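Local coordinates for cell division inhibitor SulA (Pseudomonas aeruginosa, PDB 1OFU), which probably halts cell division during the SOS response by binding FtsZ one-to-one and so preventing its polymerization, at residues Leu61-Lys66 against Leu72-Glu77; Pro22-Leu27 against Leu36-Pro41. All blocks are in the same frame, centred on the assembly; numbering follows the deposited sequence.

Interaction 1 (Leu61-Lys66 against Leu72-Glu77)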
loop_
_atom_site.group_PDB
_atom_site.type_symbol
_atom_site.label_atom_id
_atom_site.label_comp_id
_atom_site.label_asym_id
_atom_site.label_seq_id
_atom_site.Cartn_x
_atom_site.Cartn_y
_atom_site.Cartn_z
ATOM N N LEU D 61 -14.888 -6.212 7.522
ATOM C CA LEU D 61 -15.824 -6.605 8.556
ATOM C C LEU D 61 -15.007 -6.560 9.839
ATOM O O LEU D 61 -13.920 -7.143 9.913
ATOM C CB LEU D 61 -16.347 -8.022 8.295
ATOM C CG LEU D 61 -17.862 -8.168 8.149
ATOM C CD1 LEU D 61 -18.382 -7.183 7.120
ATOM C CD2 LEU D 61 -18.201 -9.590 7.748
ATOM N N LEU D 62 -15.509 -5.836 10.834
ATOM C CA LEU D 62 -14.817 -5.715 12.110
ATOM C C LEU D 62 -15.714 -6.334 13.175
ATOM O O LEU D 62 -16.820 -5.847 13.420
ATOM C CB LEU D 62 -14.556 -4.238 12.416
ATOM C CG LEU D 62 -13.601 -3.850 13.547
ATOM C CD1 LEU D 62 -13.661 -2.340 13.725
ATOM C CD2 LEU D 62 -13.978 -4.534 14.852
ATOM N N LEU D 63 -15.242 -7.408 13.802
ATOM C CA LEU D 63 -16.025 -8.088 14.830
ATOM C C LEU D 63 -15.392 -7.932 16.201
ATOM O O LEU D 63 -14.169 -7.865 16.326
ATOM C CB LEU D 63 -16.143 -9.579 14.509
ATOM C CG LEU D 63 -16.520 -9.966 13.079
ATOM C CD1 LEU D 63 -16.629 -11.481 12.993
ATOM C CD2 LEU D 63 -17.834 -9.305 12.678
ATOM N N GLN D 64 -16.227 -7.880 17.231
ATOM C CA GLN D 64 -15.732 -7.744 18.592
ATOM C C GLN D 64 -15.825 -9.053 19.358
ATOM O O GLN D 64 -16.523 -9.980 18.946
ATOM C CB GLN D 64 -16.505 -6.655 19.338
ATOM C CG GLN D 64 -15.949 -5.259 19.127
ATOM C CD GLN D 64 -14.446 -5.207 19.352
ATOM O OE1 GLN D 64 -13.921 -5.833 20.282
ATOM N NE2 GLN D 64 -13.743 -4.455 18.506
ATOM N N ALA D 65 -15.103 -9.118 20.472
ATOM C CA ALA D 65 -15.076 -10.294 21.333
ATOM C C ALA D 65 -14.760 -9.805 22.741
ATOM O O ALA D 65 -13.997 -8.857 22.909
ATOM C CB ALA D 65 -14.009 -11.267 20.857
ATOM N N LYS D 66 -15.338 -10.452 23.749
ATOM C CA LYS D 66 -15.125 -10.041 25.135
ATOM C C LYS D 66 -13.709 -10.258 25.662
ATOM O O LYS D 66 -13.210 -9.453 26.449
ATOM C CB LYS D 66 -16.128 -10.740 26.060
ATOM C CG LYS D 66 -16.095 -12.255 26.005
ATOM C CD LYS D 66 -16.996 -12.865 27.073
ATOM C CE LYS D 66 -18.448 -12.429 26.900
ATOM N NZ LYS D 66 -19.340 -13.048 27.924
ATOM N N LEU D 72 -10.220 -15.844 20.107
ATOM C CA LEU D 72 -9.591 -17.019 19.507
ATOM C C LEU D 72 -10.649 -17.914 18.862
ATOM O O LEU D 72 -10.481 -18.384 17.733
ATOM C CB LEU D 72 -8.831 -17.816 20.573
ATOM C CG LEU D 72 -7.672 -18.722 20.142
ATOM C CD1 LEU D 72 -7.462 -19.768 21.223
ATOM C CD2 LEU D 72 -7.955 -19.400 18.818
ATOM N N ALA D 73 -11.741 -18.154 19.583
ATOM C CA ALA D 73 -12.810 -18.992 19.049
ATOM C C ALA D 73 -13.478 -18.281 17.879
ATOM O O ALA D 73 -13.793 -18.902 16.863
ATOM C CB ALA D 73 -13.837 -19.301 20.142
ATOM N N LEU D 74 -13.690 -16.973 18.018
ATOM C CA LEU D 74 -14.319 -16.210 16.944
ATOM C C LEU D 74 -13.419 -16.206 15.706
ATOM O O LEU D 74 -13.910 -16.298 14.583
ATOM C CB LEU D 74 -14.591 -14.768 17.389
ATOM C CG LEU D 74 -15.835 -14.103 16.780
ATOM C CD1 LEU D 74 -15.848 -12.626 17.127
ATOM C CD2 LEU D 74 -15.853 -14.278 15.277
ATOM N N SER D 75 -12.103 -16.103 15.908
ATOM C CA SER D 75 -11.164 -16.097 14.784
ATOM C C SER D 75 -11.218 -17.405 13.998
ATOM O O SER D 75 -11.302 -17.399 12.771
ATOM C CB SER D 75 -9.732 -15.858 15.273
ATOM O OG SER D 75 -9.598 -14.585 15.885
ATOM N N CYS D 76 -11.170 -18.530 14.708
ATOM C CA CYS D 76 -11.205 -19.833 14.051
ATOM C C CYS D 76 -12.514 -20.020 13.299
ATOM O O CYS D 76 -12.538 -20.580 12.205
ATOM C CB CYS D 76 -11.044 -20.953 15.078
ATOM S SG CYS D 76 -9.467 -20.941 15.971
ATOM N N GLU D 77 -13.600 -19.535 13.889
ATOM C CA GLU D 77 -14.914 -19.661 13.279
ATOM C C GLU D 77 -15.001 -18.897 11.960
ATOM O O GLU D 77 -15.446 -19.441 10.949
ATOM C CB GLU D 77 -15.987 -19.163 14.249
ATOM C CG GLU D 77 -17.350 -19.754 13.987
ATOM C CD GLU D 77 -17.337 -21.271 14.040
ATOM O OE1 GLU D 77 -16.993 -21.822 15.105
ATOM O OE2 GLU D 77 -17.666 -21.912 13.016
#
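Ala65 and Leu74 bring the two backbones nearest, with 7.4 Å between their CA atoms, where the chain leaves strand 60-63 and has already turned back as helix 68-80. This is the first half of a beta-alpha-beta unit, whose second strand, 84-89, runs parallel in the same sheet with strand 35-39 in between. Leu74 does nearly all the work from the helix side. Its two methyls split the job: Leu74 CD2 reaches Leu63 CD1 at 3.7 Å, while Leu74 CD1 lies 4.0 Å from Leu63 CB. The two leucine side chains cross at about a right angle. The CB of Leu63 already faces the helix, and with CG anti to the carbonyl carbon (chi1 -47°) its CD1 swings to Leu74 CD2. Leu74 CD1 also packs against backbone, 3.3 Å from Gln64 O, and more loosely against the CB of Ala65. Ile39 of the neighbouring strand backs Leu74. Leu61-Leu62 and Gln64-Lys66 belong to FtsZ-binding regions, and Leu62 makes backbone hydrogen bonds to the chain of another protein in the assembly. Gln64 points its CB away from the helix and folds back on its own loop, where Gln64 OE1 accepts a weak hydrogen bond from Ala65 N at 3.5 Å.

Interaction 2 (Pro22-Leu27 against Leu36-Pro41)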
loop_
_atom_site.group_PDB
_atom_site.type_symbol
_atom_site.label_atom_id
_atom_site.label_comp_id
_atom_site.label_asym_id
_atom_site.label_seq_id
_atom_site.Cartn_x
_atom_site.Cartn_y
_atom_site.Cartn_z
ATOM N N PRO D 22 -0.486 0.363 5.869
ATOM C CA PRO D 22 -0.323 -0.113 4.491
ATOM C C PRO D 22 -0.671 -1.579 4.266
ATOM O O PRO D 22 -1.124 -1.954 3.185
ATOM C CB PRO D 22 1.146 0.208 4.177
ATOM C CG PRO D 22 1.795 0.271 5.518
ATOM C CD PRO D 22 0.770 0.938 6.380
ATOM N N ILE D 23 -0.478 -2.405 5.289
ATOM C CA ILE D 23 -0.778 -3.826 5.170
ATOM C C ILE D 23 -2.286 -4.050 5.214
ATOM O O ILE D 23 -2.843 -4.819 4.422
ATOM C CB ILE D 23 -0.101 -4.615 6.309
ATOM C CG1 ILE D 23 1.418 -4.540 6.142
ATOM C CG2 ILE D 23 -0.588 -6.053 6.311
ATOM C CD1 ILE D 23 2.191 -5.183 7.257
ATOM N N LEU D 24 -2.947 -3.370 6.144
ATOM C CA LEU D 24 -4.393 -3.485 6.277
ATOM C C LEU D 24 -5.042 -2.886 5.044
ATOM O O LEU D 24 -6.015 -3.415 4.524
ATOM C CB LEU D 24 -4.877 -2.749 7.528
ATOM C CG LEU D 24 -4.526 -3.430 8.847
ATOM C CD1 LEU D 24 -5.242 -2.714 9.988
ATOM C CD2 LEU D 24 -4.950 -4.890 8.796
ATOM N N ARG D 25 -4.489 -1.773 4.580
ATOM C CA ARG D 25 -4.997 -1.092 3.398
ATOM C C ARG D 25 -4.899 -2.051 2.205
ATOM O O ARG D 25 -5.869 -2.277 1.487
ATOM C CB ARG D 25 -4.165 0.178 3.183
ATOM C CG ARG D 25 -4.601 1.117 2.075
ATOM C CD ARG D 25 -4.160 2.548 2.411
ATOM N NE ARG D 25 -2.760 2.632 2.832
ATOM C CZ ARG D 25 -2.325 3.319 3.891
ATOM N NH1 ARG D 25 -1.034 3.334 4.193
ATOM N NH2 ARG D 25 -3.172 3.994 4.658
ATOM N N GLU D 26 -3.721 -2.635 2.022
ATOM C CA GLU D 26 -3.473 -3.581 0.940
ATOM C C GLU D 26 -4.417 -4.778 1.051
ATOM O O GLU D 26 -5.062 -5.175 0.079
ATOM C CB GLU D 26 -2.013 -4.056 1.002
ATOM C CG GLU D 26 -1.643 -5.120 -0.023
ATOM C CD GLU D 26 -1.277 -4.541 -1.379
ATOM O OE1 GLU D 26 -1.049 -5.335 -2.318
ATOM O OE2 GLU D 26 -1.209 -3.299 -1.506
ATOM N N LEU D 27 -4.490 -5.362 2.242
ATOM C CA LEU D 27 -5.367 -6.504 2.463
ATOM C C LEU D 27 -6.825 -6.185 2.129
ATOM O O LEU D 27 -7.529 -7.009 1.544
ATOM C CB LEU D 27 -5.268 -6.974 3.913
ATOM C CG LEU D 27 -3.995 -7.738 4.264
ATOM C CD1 LEU D 27 -3.997 -8.069 5.746
ATOM C CD2 LEU D 27 -3.919 -9.012 3.418
ATOM N N LEU D 36 -12.261 -8.994 4.458
ATOM C CA LEU D 36 -11.047 -8.858 5.229
ATOM C C LEU D 36 -11.738 -8.783 6.589
ATOM O O LEU D 36 -12.498 -7.848 6.849
ATOM C CB LEU D 36 -10.328 -7.532 4.956
ATOM C CG LEU D 36 -9.322 -7.194 6.071
ATOM C CD1 LEU D 36 -8.347 -8.354 6.239
ATOM C CD2 LEU D 36 -8.581 -5.907 5.758
ATOM N N THR D 37 -11.535 -9.777 7.440
ATOM C CA THR D 37 -12.176 -9.739 8.743
ATOM C C THR D 37 -11.167 -9.486 9.838
ATOM O O THR D 37 -10.163 -10.195 9.952
ATOM C CB THR D 37 -12.930 -11.045 9.036
ATOM O OG1 THR D 37 -13.975 -11.197 8.073
ATOM C CG2 THR D 37 -13.540 -11.018 10.432
ATOM N N LEU D 38 -11.440 -8.451 10.628
ATOM C CA LEU D 38 -10.588 -8.067 11.739
ATOM C C LEU D 38 -11.313 -8.513 13.007
ATOM O O LEU D 38 -12.481 -8.173 13.210
ATOM C CB LEU D 38 -10.397 -6.545 11.754
ATOM C CG LEU D 38 -9.966 -5.857 10.452
ATOM C CD1 LEU D 38 -9.757 -4.358 10.718
ATOM C CD2 LEU D 38 -8.678 -6.484 9.925
ATOM N N ILE D 39 -10.634 -9.270 13.862
ATOM C CA ILE D 39 -11.273 -9.744 15.077
ATOM C C ILE D 39 -10.717 -9.179 16.372
ATOM O O ILE D 39 -9.551 -9.389 16.722
ATOM C CB ILE D 39 -11.259 -11.279 15.123
ATOM C CG1 ILE D 39 -12.121 -11.808 13.970
ATOM C CG2 ILE D 39 -11.749 -11.771 16.483
ATOM C CD1 ILE D 39 -12.374 -13.283 13.990
ATOM N N ALA D 40 -11.579 -8.451 17.079
ATOM C CA ALA D 40 -11.241 -7.836 18.352
ATOM C C ALA D 40 -9.925 -7.069 18.320
ATOM O O ALA D 40 -9.030 -7.325 19.123
ATOM C CB ALA D 40 -11.200 -8.903 19.450
ATOM N N PRO D 41 -9.782 -6.122 17.379
ATOM C CA PRO D 41 -8.543 -5.346 17.304
ATOM C C PRO D 41 -8.480 -4.416 18.510
ATOM O O PRO D 41 -9.495 -4.163 19.150
ATOM C CB PRO D 41 -8.699 -4.582 15.997
ATOM C CG PRO D 41 -10.173 -4.339 15.945
ATOM C CD PRO D 41 -10.731 -5.691 16.337
#
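Leu36 lays its branched end against the last turn of segment 22-27, overlapping the CB of Leu27 with both methyls: Leu36 CD2 at 3.9 Å and Leu36 CD1 at 4.1 Å from that one carbon. With CG anti to the backbone N (chi1 162°), the isopropyl group reaches out from the strand to the helix. Leu36 CD2 also lies 3.8 Å from Leu24 O, so one methyl packs on a side chain and on the helix backbone together. Two residues further along the strand, Leu38 meets Leu24 methyl to methyl, CD2 to CD2 at 4.2 Å. The CB of Leu24 does not head for the strand; the far end of the side chain closes the distance instead. The contact is made by four buried leucines, methyl against side-chain carbon and methyl against the helix backbone, with no polar side chain taking part. The axes of helix 22-27 and strand 36-39 approach to 10.0 Å, and their directions diverge by 137°, so the helix runs roughly antiparallel to the strand while slanting across it. Val88 of strand 84-89 touches both Leu36 and Leu38, Trp90 adds to Leu38, and Leu55 packs on Leu24. Outside this contact, Arg25 NH1 forms a salt bridge to Glu26 OE2 of a second subunit. A helix lying on a parallel sheet and leading into one of its inner strands, as helix 13-28 leads from strand 4-10 into strand 35-39, is the beta-alpha-beta crossover of an open alpha/beta fold.

Strand 35-39 joins the two contacts, whose centres are 13 Å apart. Its neighbour in the sheet is strand 60-63, and the two are probably tied by backbone hydrogen bonds, Leu38 N to Leu61 O at 2.9 Å and Ala40 N to Leu63 O at 2.8 Å. Side chains alternate along the strand: Leu36 and Leu38 serve interaction 2, whereas Ile39 turns to helix 68-80 of interaction 1, Ile39 CD1 lying only 3.2 Å from Ser75 CA. Helices 13-28 and 68-80 therefore sandwich the sheet. Interaction 2 lies deep in the core beside the subunit interface, and interaction 1 beside the FtsZ-binding edge.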